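A-type flavoprotein (Giardia intestinalis, PDB 2Q9U) probably scavenges oxygen, carrying electrons from a bound flavin mononucleotide to a diiron centre at which O2 is reduced. Local coordinates at residues H194-Y199 / I243-R248; Q175-S180 / D185-S190; A328-V333 / P358-E363. All coordinates share one frame; numbering follows the deposited sequence.

Interaction 1 of 3, residues H194-Y199 / I243-R248. With NO3 (nitrate ion), chain C.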
loop_
_atom_site.group_PDB
_atom_site.type_symbol
_atom_site.label_atom_id
_atom_site.label_comp_id
_atom_site.label_asym_id
_atom_site.label_seq_id
_atom_site.Cartn_x
_atom_site.Cartn_y
_atom_site.Cartn_z
ATOM N N HIS A 194 7.965 -22.533 -6.811
ATOM C CA HIS A 194 7.752 -21.614 -5.682
ATOM C C HIS A 194 6.279 -21.194 -5.587
ATOM O O HIS A 194 5.675 -21.257 -4.514
ATOM C CB HIS A 194 8.677 -20.398 -5.810
ATOM C CG HIS A 194 8.326 -19.272 -4.896
ATOM N ND1 HIS A 194 8.883 -19.124 -3.652
ATOM C CD2 HIS A 194 7.459 -18.242 -5.048
ATOM C CE1 HIS A 194 8.389 -18.042 -3.073
ATOM N NE2 HIS A 194 7.515 -17.492 -3.897
ATOM N N LEU A 195 5.694 -20.771 -6.703
ATOM C CA LEU A 195 4.297 -20.308 -6.682
ATOM C C LEU A 195 3.323 -21.478 -6.520
ATOM O O LEU A 195 2.238 -21.328 -5.921
ATOM C CB LEU A 195 4.002 -19.501 -7.954
ATOM C CG LEU A 195 4.768 -18.163 -8.041
ATOM C CD1 LEU A 195 4.520 -17.543 -9.423
ATOM C CD2 LEU A 195 4.355 -17.184 -6.907
ATOM N N PHE A 196 3.722 -22.647 -7.046
ATOM C CA PHE A 196 2.932 -23.884 -6.912
ATOM C C PHE A 196 2.828 -24.227 -5.415
ATOM O O PHE A 196 1.762 -24.583 -4.912
ATOM C CB PHE A 196 3.625 -24.997 -7.710
ATOM C CG PHE A 196 3.034 -26.389 -7.523
ATOM C CD1 PHE A 196 3.409 -27.195 -6.445
ATOM C CD2 PHE A 196 2.141 -26.905 -8.464
ATOM C CE1 PHE A 196 2.892 -28.497 -6.310
ATOM C CE2 PHE A 196 1.637 -28.212 -8.345
ATOM C CZ PHE A 196 2.008 -28.993 -7.269
ATOM N N LYS A 197 3.950 -24.094 -4.706
ATOM C CA LYS A 197 3.978 -24.274 -3.235
ATOM C C LYS A 197 3.178 -23.216 -2.485
ATOM O O LYS A 197 2.481 -23.519 -1.497
ATOM C CB LYS A 197 5.413 -24.293 -2.706
ATOM C CG LYS A 197 6.178 -25.559 -3.050
ATOM C CD LYS A 197 7.635 -25.435 -2.558
ATOM C CE LYS A 197 8.504 -26.569 -3.053
ATOM N NZ LYS A 197 9.964 -26.384 -2.699
ATOM N N GLU A 198 3.250 -21.967 -2.947
ATOM C CA GLU A 198 2.471 -20.923 -2.282
ATOM C C GLU A 198 0.971 -21.237 -2.430
ATOM O O GLU A 198 0.172 -21.039 -1.494
ATOM C CB GLU A 198 2.808 -19.535 -2.855
ATOM C CG GLU A 198 2.320 -18.377 -1.967
ATOM C CD GLU A 198 2.624 -17.030 -2.585
ATOM O OE1 GLU A 198 2.091 -16.759 -3.678
ATOM O OE2 GLU A 198 3.399 -16.257 -1.989
ATOM N N TYR A 199 0.585 -21.691 -3.622
ATOM C CA TYR A 199 -0.831 -22.039 -3.861
ATOM C C TYR A 199 -1.269 -23.192 -2.944
ATOM O O TYR A 199 -2.335 -23.138 -2.294
ATOM C CB TYR A 199 -1.042 -22.413 -5.325
ATOM C CG TYR A 199 -2.491 -22.546 -5.670
ATOM C CD1 TYR A 199 -3.181 -23.743 -5.431
ATOM C CD2 TYR A 199 -3.183 -21.472 -6.257
ATOM C CE1 TYR A 199 -4.543 -23.878 -5.761
ATOM C CE2 TYR A 199 -4.533 -21.595 -6.599
ATOM C CZ TYR A 199 -5.208 -22.799 -6.339
ATOM O OH TYR A 199 -6.544 -22.883 -6.681
ATOM N N ILE A 243 3.969 -33.297 -9.300
ATOM C CA ILE A 243 3.347 -34.480 -8.704
ATOM C C ILE A 243 4.084 -34.902 -7.432
ATOM O O ILE A 243 3.432 -35.166 -6.406
ATOM C CB ILE A 243 3.261 -35.659 -9.707
ATOM C CG1 ILE A 243 2.262 -35.321 -10.820
ATOM C CG2 ILE A 243 2.795 -36.939 -8.991
ATOM C CD1 ILE A 243 2.354 -36.225 -12.045
ATOM N N ALA A 244 5.418 -34.934 -7.504
ATOM C CA ALA A 244 6.256 -35.330 -6.339
ATOM C C ALA A 244 6.063 -34.420 -5.119
ATOM O O ALA A 244 6.035 -34.911 -3.982
ATOM C CB ALA A 244 7.706 -35.398 -6.712
ATOM N N GLU A 245 5.925 -33.110 -5.346
ATOM C CA GLU A 245 5.668 -32.168 -4.243
ATOM C C GLU A 245 4.297 -32.408 -3.594
ATOM O O GLU A 245 4.186 -32.461 -2.361
ATOM C CB GLU A 245 5.788 -30.716 -4.734
ATOM C CG GLU A 245 5.522 -29.634 -3.632
ATOM C CD GLU A 245 6.568 -29.622 -2.519
ATOM O OE1 GLU A 245 7.706 -30.074 -2.758
ATOM O OE2 GLU A 245 6.255 -29.146 -1.406
ATOM N N TYR A 246 3.240 -32.504 -4.404
ATOM C CA TYR A 246 1.922 -32.856 -3.866
ATOM C C TYR A 246 1.958 -34.180 -3.090
ATOM O O TYR A 246 1.333 -34.323 -2.024
ATOM C CB TYR A 246 0.898 -32.970 -4.991
ATOM C CG TYR A 246 0.169 -31.718 -5.359
ATOM C CD1 TYR A 246 0.229 -30.560 -4.571
ATOM C CD2 TYR A 246 -0.637 -31.701 -6.499
ATOM C CE1 TYR A 246 -0.469 -29.407 -4.937
ATOM C CE2 TYR A 246 -1.340 -30.581 -6.862
ATOM C CZ TYR A 246 -1.259 -29.433 -6.085
ATOM O OH TYR A 246 -1.989 -28.347 -6.487
ATOM N N ASP A 247 2.684 -35.149 -3.628
ATOM C CA ASP A 247 2.785 -36.461 -2.960
ATOM C C ASP A 247 3.454 -36.363 -1.583
ATOM O O ASP A 247 2.929 -36.895 -0.600
ATOM C CB ASP A 247 3.523 -37.464 -3.841
ATOM C CG ASP A 247 3.499 -38.869 -3.248
ATOM O OD1 ASP A 247 2.382 -39.381 -3.040
ATOM O OD2 ASP A 247 4.585 -39.425 -2.952
ATOM N N ARG A 248 4.602 -35.690 -1.518
ATOM C CA ARG A 248 5.285 -35.479 -0.252
ATOM C C ARG A 248 4.383 -34.711 0.695
ATOM O O ARG A 248 4.163 -35.138 1.830
ATOM C CB ARG A 248 6.625 -34.754 -0.434
ATOM C CG ARG A 248 7.762 -35.646 -0.951
ATOM C CD ARG A 248 9.104 -34.881 -0.978
ATOM N NE ARG A 248 8.991 -33.617 -1.728
ATOM C CZ ARG A 248 9.291 -33.469 -3.016
ATOM N NH1 ARG A 248 9.730 -34.508 -3.728
ATOM N NH2 ARG A 248 9.145 -32.284 -3.604
HETATM N N NO3 C . -8.673 -20.530 -5.836
HETATM O O1 NO3 C . -8.005 -19.627 -5.035
HETATM O O2 NO3 C . -8.340 -20.586 -7.164
HETATM O O3 NO3 C . -9.617 -21.406 -5.341
HETATM O O HOH W 1 -0.613 -25.861 -6.355
HETATM O O HOH W 2 10.316 -29.141 -3.517
#

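Interaction 2 of 3, residues Q175-S180 / D185-S190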
loop_
_atom_site.group_PDB
_atom_site.type_symbol
_atom_site.label_atom_id
_atom_site.label_comp_id
_atom_site.label_asym_id
_atom_site.label_seq_id
_atom_site.Cartn_x
_atom_site.Cartn_y
_atom_site.Cartn_z
ATOM N N GLN A 175 -1.103 -22.331 -10.063
ATOM C CA GLN A 175 -0.333 -21.295 -9.377
ATOM C C GLN A 175 -0.904 -19.960 -9.850
ATOM O O GLN A 175 -1.310 -19.801 -11.018
ATOM C CB GLN A 175 1.184 -21.335 -9.687
ATOM C CG GLN A 175 1.732 -22.634 -10.337
ATOM C CD GLN A 175 1.351 -22.754 -11.815
ATOM O OE1 GLN A 175 1.570 -21.831 -12.610
ATOM N NE2 GLN A 175 0.803 -23.898 -12.191
ATOM N N HIS A 176 -0.940 -19.002 -8.927
ATOM C CA HIS A 176 -1.360 -17.646 -9.276
ATOM C C HIS A 176 -0.163 -16.970 -9.925
ATOM O O HIS A 176 0.729 -16.378 -9.264
ATOM C CB HIS A 176 -1.894 -16.898 -8.049
ATOM C CG HIS A 176 -3.195 -17.432 -7.549
ATOM N ND1 HIS A 176 -4.307 -17.585 -8.357
ATOM C CD2 HIS A 176 -3.577 -17.807 -6.303
ATOM C CE1 HIS A 176 -5.308 -18.058 -7.634
ATOM N NE2 HIS A 176 -4.893 -18.194 -6.383
ATOM N N TYR A 177 -0.099 -17.145 -11.242
ATOM C CA TYR A 177 1.046 -16.687 -12.016
ATOM C C TYR A 177 0.590 -16.165 -13.381
ATOM O O TYR A 177 0.119 -16.953 -14.204
ATOM C CB TYR A 177 2.054 -17.840 -12.176
ATOM C CG TYR A 177 3.347 -17.505 -12.896
ATOM C CD1 TYR A 177 3.957 -16.259 -12.757
ATOM C CD2 TYR A 177 3.970 -18.456 -13.727
ATOM C CE1 TYR A 177 5.169 -15.966 -13.421
ATOM C CE2 TYR A 177 5.164 -18.172 -14.367
ATOM C CZ TYR A 177 5.753 -16.943 -14.226
ATOM O OH TYR A 177 6.935 -16.692 -14.893
ATOM N N ALA A 178 0.671 -14.843 -13.597
ATOM C CA ALA A 178 0.335 -14.258 -14.891
ATOM C C ALA A 178 1.576 -14.265 -15.789
ATOM O O ALA A 178 2.586 -13.653 -15.438
ATOM C CB ALA A 178 -0.210 -12.780 -14.750
ATOM N N THR A 179 1.458 -14.907 -16.955
ATOM C CA THR A 179 2.550 -15.037 -17.933
ATOM C C THR A 179 1.948 -15.319 -19.308
ATOM O O THR A 179 0.812 -15.792 -19.395
ATOM C CB THR A 179 3.590 -16.130 -17.517
ATOM O OG1 THR A 179 4.524 -16.336 -18.577
ATOM C CG2 THR A 179 2.906 -17.477 -17.150
ATOM N N SER A 180 2.686 -15.007 -20.369
ATOM C CA SER A 180 2.240 -15.346 -21.707
ATOM C C SER A 180 2.582 -16.803 -22.010
ATOM O O SER A 180 2.070 -17.372 -22.979
ATOM C CB SER A 180 2.855 -14.399 -22.758
ATOM O OG SER A 180 4.264 -14.564 -22.822
ATOM N N ASP A 185 7.750 -25.572 -18.187
ATOM C CA ASP A 185 9.097 -25.779 -18.727
ATOM C C ASP A 185 9.594 -24.600 -19.579
ATOM O O ASP A 185 10.799 -24.422 -19.769
ATOM C CB ASP A 185 9.138 -27.112 -19.512
ATOM C CG ASP A 185 8.087 -27.178 -20.604
ATOM O OD1 ASP A 185 8.361 -26.721 -21.725
ATOM O OD2 ASP A 185 6.955 -27.648 -20.346
ATOM N N GLU A 186 8.667 -23.782 -20.084
ATOM C CA GLU A 186 9.017 -22.540 -20.755
ATOM C C GLU A 186 9.370 -21.389 -19.820
ATOM O O GLU A 186 9.821 -20.345 -20.282
ATOM C CB GLU A 186 7.907 -22.099 -21.701
ATOM C CG GLU A 186 7.539 -23.174 -22.739
ATOM C CD GLU A 186 6.264 -22.849 -23.477
ATOM O OE1 GLU A 186 5.318 -22.329 -22.854
ATOM O OE2 GLU A 186 6.213 -23.117 -24.696
ATOM N N CYS A 187 9.147 -21.582 -18.517
ATOM C CA CYS A 187 9.425 -20.579 -17.497
ATOM C C CYS A 187 10.657 -21.003 -16.723
ATOM O O CYS A 187 11.289 -21.997 -17.096
ATOM C CB CYS A 187 8.222 -20.478 -16.553
ATOM S SG CYS A 187 6.713 -20.026 -17.409
ATOM N N ASP A 188 11.013 -20.284 -15.651
ATOM C CA ASP A 188 11.967 -20.869 -14.681
ATOM C C ASP A 188 11.171 -21.836 -13.846
ATOM O O ASP A 188 10.321 -21.406 -13.084
ATOM C CB ASP A 188 12.630 -19.820 -13.758
ATOM C CG ASP A 188 13.642 -18.968 -14.490
ATOM O OD1 ASP A 188 14.310 -19.486 -15.419
ATOM O OD2 ASP A 188 13.748 -17.776 -14.160
ATOM N N VAL A 189 11.430 -23.141 -13.998
ATOM C CA VAL A 189 10.642 -24.150 -13.283
ATOM C C VAL A 189 10.725 -23.965 -11.781
ATOM O O VAL A 189 9.729 -24.140 -11.100
ATOM C CB VAL A 189 11.019 -25.601 -13.706
ATOM C CG1 VAL A 189 10.288 -26.639 -12.840
ATOM C CG2 VAL A 189 10.617 -25.800 -15.152
ATOM N N SER A 190 11.885 -23.556 -11.251
ATOM C CA SER A 190 11.971 -23.310 -9.813
ATOM C C SER A 190 11.037 -22.186 -9.355
ATOM O O SER A 190 10.465 -22.269 -8.275
ATOM C CB SER A 190 13.424 -23.085 -9.316
ATOM O OG SER A 190 14.005 -21.937 -9.893
HETATM O O HOH W 3 9.652 -18.037 -14.713
#

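Interaction 3 of 3, residues A328-V333 / P358-E363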
loop_
_atom_site.group_PDB
_atom_site.type_symbol
_atom_site.label_atom_id
_atom_site.label_comp_id
_atom_site.label_asym_id
_atom_site.label_seq_id
_atom_site.Cartn_x
_atom_site.Cartn_y
_atom_site.Cartn_z
ATOM N N ALA A 328 -4.106 -12.308 13.403
ATOM C CA ALA A 328 -4.552 -12.647 12.039
ATOM C C ALA A 328 -3.701 -13.788 11.487
ATOM O O ALA A 328 -4.236 -14.769 10.934
ATOM C CB ALA A 328 -4.507 -11.416 11.128
ATOM N N ALA A 329 -2.378 -13.688 11.682
ATOM C CA ALA A 329 -1.450 -14.695 11.130
ATOM C C ALA A 329 -1.738 -16.052 11.763
ATOM O O ALA A 329 -1.788 -17.064 11.066
ATOM C CB ALA A 329 -0.004 -14.296 11.345
ATOM N N LEU A 330 -1.996 -16.058 13.072
ATOM C CA LEU A 330 -2.353 -17.301 13.748
ATOM C C LEU A 330 -3.694 -17.887 13.315
ATOM O O LEU A 330 -3.782 -19.096 13.100
ATOM C CB LEU A 330 -2.279 -17.141 15.273
ATOM C CG LEU A 330 -0.860 -17.084 15.859
ATOM C CD1 LEU A 330 -0.948 -16.539 17.282
ATOM C CD2 LEU A 330 -0.198 -18.476 15.900
ATOM N N ASN A 331 -4.731 -17.051 13.192
ATOM C CA ASN A 331 -6.022 -17.476 12.613
ATOM C C ASN A 331 -5.809 -18.194 11.270
ATOM O O ASN A 331 -6.342 -19.296 11.024
ATOM C CB ASN A 331 -6.958 -16.261 12.440
ATOM C CG ASN A 331 -8.174 -16.552 11.517
ATOM O OD1 ASN A 331 -8.013 -16.756 10.311
ATOM N ND2 ASN A 331 -9.375 -16.520 12.076
ATOM N N TYR A 332 -5.015 -17.562 10.407
ATOM C CA TYR A 332 -4.835 -18.051 9.050
ATOM C C TYR A 332 -4.121 -19.401 9.082
ATOM O O TYR A 332 -4.571 -20.369 8.439
ATOM C CB TYR A 332 -4.012 -17.051 8.226
ATOM C CG TYR A 332 -4.112 -17.289 6.746
ATOM C CD1 TYR A 332 -5.361 -17.442 6.118
ATOM C CD2 TYR A 332 -2.980 -17.361 5.965
ATOM C CE1 TYR A 332 -5.436 -17.647 4.715
ATOM C CE2 TYR A 332 -3.052 -17.535 4.583
ATOM C CZ TYR A 332 -4.282 -17.674 3.963
ATOM O OH TYR A 332 -4.351 -17.865 2.573
ATOM N N VAL A 333 -3.026 -19.460 9.838
ATOM C CA VAL A 333 -2.216 -20.670 9.955
ATOM C C VAL A 333 -2.997 -21.832 10.606
ATOM O O VAL A 333 -2.876 -23.003 10.170
ATOM C CB VAL A 333 -0.869 -20.352 10.689
ATOM C CG1 VAL A 333 -0.226 -21.608 11.212
ATOM C CG2 VAL A 333 0.082 -19.616 9.743
ATOM N N PRO A 358 1.650 -15.726 26.699
ATOM C CA PRO A 358 0.612 -16.691 27.077
ATOM C C PRO A 358 -0.491 -16.885 26.045
ATOM O O PRO A 358 -0.896 -18.035 25.816
ATOM C CB PRO A 358 0.039 -16.083 28.387
ATOM C CG PRO A 358 1.261 -15.423 28.985
ATOM C CD PRO A 358 1.891 -14.755 27.790
ATOM N N ASP A 359 -0.987 -15.790 25.446
ATOM C CA ASP A 359 -2.029 -15.882 24.425
ATOM C C ASP A 359 -1.501 -16.573 23.160
ATOM O O ASP A 359 -2.202 -17.387 22.578
ATOM C CB ASP A 359 -2.603 -14.513 24.036
ATOM C CG ASP A 359 -3.537 -13.938 25.096
ATOM O OD1 ASP A 359 -3.849 -14.640 26.085
ATOM O OD2 ASP A 359 -3.962 -12.781 24.927
ATOM N N ILE A 360 -0.264 -16.277 22.765
ATOM C CA ILE A 360 0.331 -16.955 21.603
ATOM C C ILE A 360 0.518 -18.464 21.879
ATOM O O ILE A 360 0.165 -19.308 21.057
ATOM C CB ILE A 360 1.660 -16.333 21.215
ATOM C CG1 ILE A 360 1.439 -14.923 20.643
ATOM C CG2 ILE A 360 2.345 -17.217 20.193
ATOM C CD1 ILE A 360 2.769 -14.120 20.492
ATOM N N VAL A 361 1.054 -18.788 23.047
ATOM C CA VAL A 361 1.239 -20.196 23.454
ATOM C C VAL A 361 -0.093 -20.967 23.412
ATOM O O VAL A 361 -0.159 -22.072 22.857
ATOM C CB VAL A 361 1.908 -20.314 24.864
ATOM C CG1 VAL A 361 1.650 -21.714 25.526
ATOM C CG2 VAL A 361 3.454 -19.992 24.806
ATOM N N ALA A 362 -1.147 -20.391 23.981
ATOM C CA ALA A 362 -2.451 -21.056 24.014
ATOM C C ALA A 362 -2.967 -21.282 22.592
ATOM O O ALA A 362 -3.489 -22.367 22.260
ATOM C CB ALA A 362 -3.451 -20.245 24.837
ATOM N N GLU A 363 -2.792 -20.264 21.732
ATOM C CA GLU A 363 -3.258 -20.388 20.368
ATOM C C GLU A 363 -2.438 -21.429 19.605
ATOM O O GLU A 363 -3.001 -22.248 18.871
ATOM C CB GLU A 363 -3.273 -19.008 19.673
ATOM C CG GLU A 363 -3.632 -19.050 18.187
ATOM C CD GLU A 363 -5.018 -19.573 17.859
ATOM O OE1 GLU A 363 -5.928 -19.543 18.714
ATOM O OE2 GLU A 363 -5.201 -19.993 16.688
#

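Interaction 1 of 3, residues H194-Y199 / I243-R248
This is a buried helix-helix contact in the beta-lactamase-like part of the chain: an aromatic pair, Phe-196 against Tyr-246, with a water-linked polar layer of Lys-197 and Glu-245 beside it. The segments 194-199 and 243-248, on helices 189-204 and 236-250, run in roughly the same direction, their axes crossing at -33° and coming no nearer than 11.2 Å, a gap spanned by large side chains. Phe-196 has its CG anti to the backbone N (chi1 172°), which carries the ring across to helix 236-250. Its CZ stands over the centre of one face of the Tyr-246 ring, 3.4 Å from Tyr-246 CE1. The rings meet obliquely, their planes inclined at 39°. Glu-245 CG comes up to the edge of the Phe-196 ring, 3.9 Å from CE1.

Lys-197 and Glu-245 cross at about a right angle. Lys-197 NZ and Glu-245 OE1 stay 4.3 Å apart, beyond a salt bridge, and one water joins them, accepting from NZ and donating to OE1. Glu-245 OE1 also takes Arg-248 NH2 at 2.8 Å in a salt bridge on its anti side, tilted out of the carboxylate plane, while OE2 bonds Tyr-306 OH. Both carboxylate oxygens are therefore held, which should fix the rotation of the group and favour its charged form. A second water, 2.8 Å from Tyr-246 OH, accepts from that hydroxyl and donates to Phe-196 O; Phe-173 N is the other partner of the hydroxyl. Farther along, Tyr-199 touches the diiron group, and its OH lies 3.0 Å from O2 of a nitrate, probably from the crystallisation liquor, a weak and unsettled bond. The two helices pack outside the sheets of the alpha-beta/beta-alpha sandwich, the metallo-beta-lactamase-like fold, near its diiron site.

Interaction 2 of 3, residues Q175-S180 / D185-S190
Tyr-177 and Cys-187 meet through a sulfur-aromatic contact made at the ring edge. The SG of Cys-187 lies 79° off the ring normal, close to the ring plane, and its nearest atom there is Tyr-177 CE2 at 3.9 Å. Both torsions serve the meeting. With CG anti to the backbone N (chi1 -177°), the tyrosine reaches across to the turn before helix 189-204, while Cys-187 keeps SG beside its own N and anti to the carbonyl carbon (chi1 -59°), which presents the sulfur to that edge. Two residues on from the tyrosine, Thr-179 lays its methyl CG2 over one ring face, 3.6 Å above the plane and toward the rim. Thr-179 OG1, bonded to Arg-181 N, comes within 4.4 Å of Cys-187 SG.

The hydroxyl end, with Tyr-177 OH 4.2 Å from Cys-187 SG, is linked by a water. It lies 3.0 Å from Tyr-177 OH and accepts from Asp-188 N, the backbone at the N-cap position of helix 189-204. One residue before the tyrosine, His-176, at the centre of an inverse gamma turn, meets His-230 of the diiron pocket edge-to-face. The contact draws together the later part of the connection between strand 166-170 and helix 189-204, a loop that borders the diiron site of the metallo-beta-lactamase-like fold through His-176.

Interaction 3 of 3, residues A328-V333 / P358-E363
Two helical segments approach most closely at Leu-330 and Glu-363, whose CA atoms are 7.4 Å apart. They belong to helices 324-336 and 356-367 of the flavodoxin-like fold, which follow strands 310-314 and 344-350 in successive beta-alpha units and lie next to each other on one face of the parallel sheet. Leu-330 supplies nearly all of its helix's side of the contact. It points at the other helix, and its side chain and that of Glu-363 lie alongside each other, pointing opposite ways, with Leu-330 CB 3.7 Å from Glu-363 CG and the CD1 branch 3.8 Å from that same methylene.

On the glutamate side, CG is anti to the backbone N (chi1 175°) and the chain then bends at chi2 (62°). The aliphatic part is laid against the leucine, while the carboxylate is carried on to a salt bridge between Glu-363 OE2 and Arg-334 NH1. Since Arg-334 follows directly after the 328-333 segment, this charge pair ties helix 356-367 back to helix 324-336 and complements the apolar packing. No hydrogen bond passes between the two segments.

On another side of helix 324-336, Asn-331 ND2 bonds Met-322 O of a neighbouring subunit. Ile-360, one turn before Glu-363, lies nearer the sheet, its side chain about 8 Å from that of Thr-317, an FMN-binding residue. Phe-313 of strand 310-314 and the loop residue Met-322 of the same chain are shared neighbours of Leu-330 and Ile-360, and Ile-360 also reaches Ala-346 of strand 344-350. Between the two side chains themselves the touch is looser, with Leu-330 CD1 4.4 Å from Ile-360 CG1.

How the interactions relate
Along the chain, interaction 2 closes first, interaction 1 opens next, and interaction 3 follows in the flavodoxin-like part. Interactions 1 and 2 share helix 189-204, with centres about 14 Å apart, and they touch directly: Leu-195 CD1 packs 3.6 Å from Tyr-177 CD1, and Tyr-199 CE2 lies 3.4 Å from His-176 NE2. Together they join the loop beside the diiron site to helix 236-250. Interaction 3 stands apart, its centre about 25 Å from that of interaction 1 and 33 Å from that of interaction 2, across the chain's centre from the latter. Interactions 1 and 2 pack the diiron-binding part, and interaction 3 the flavin-binding part.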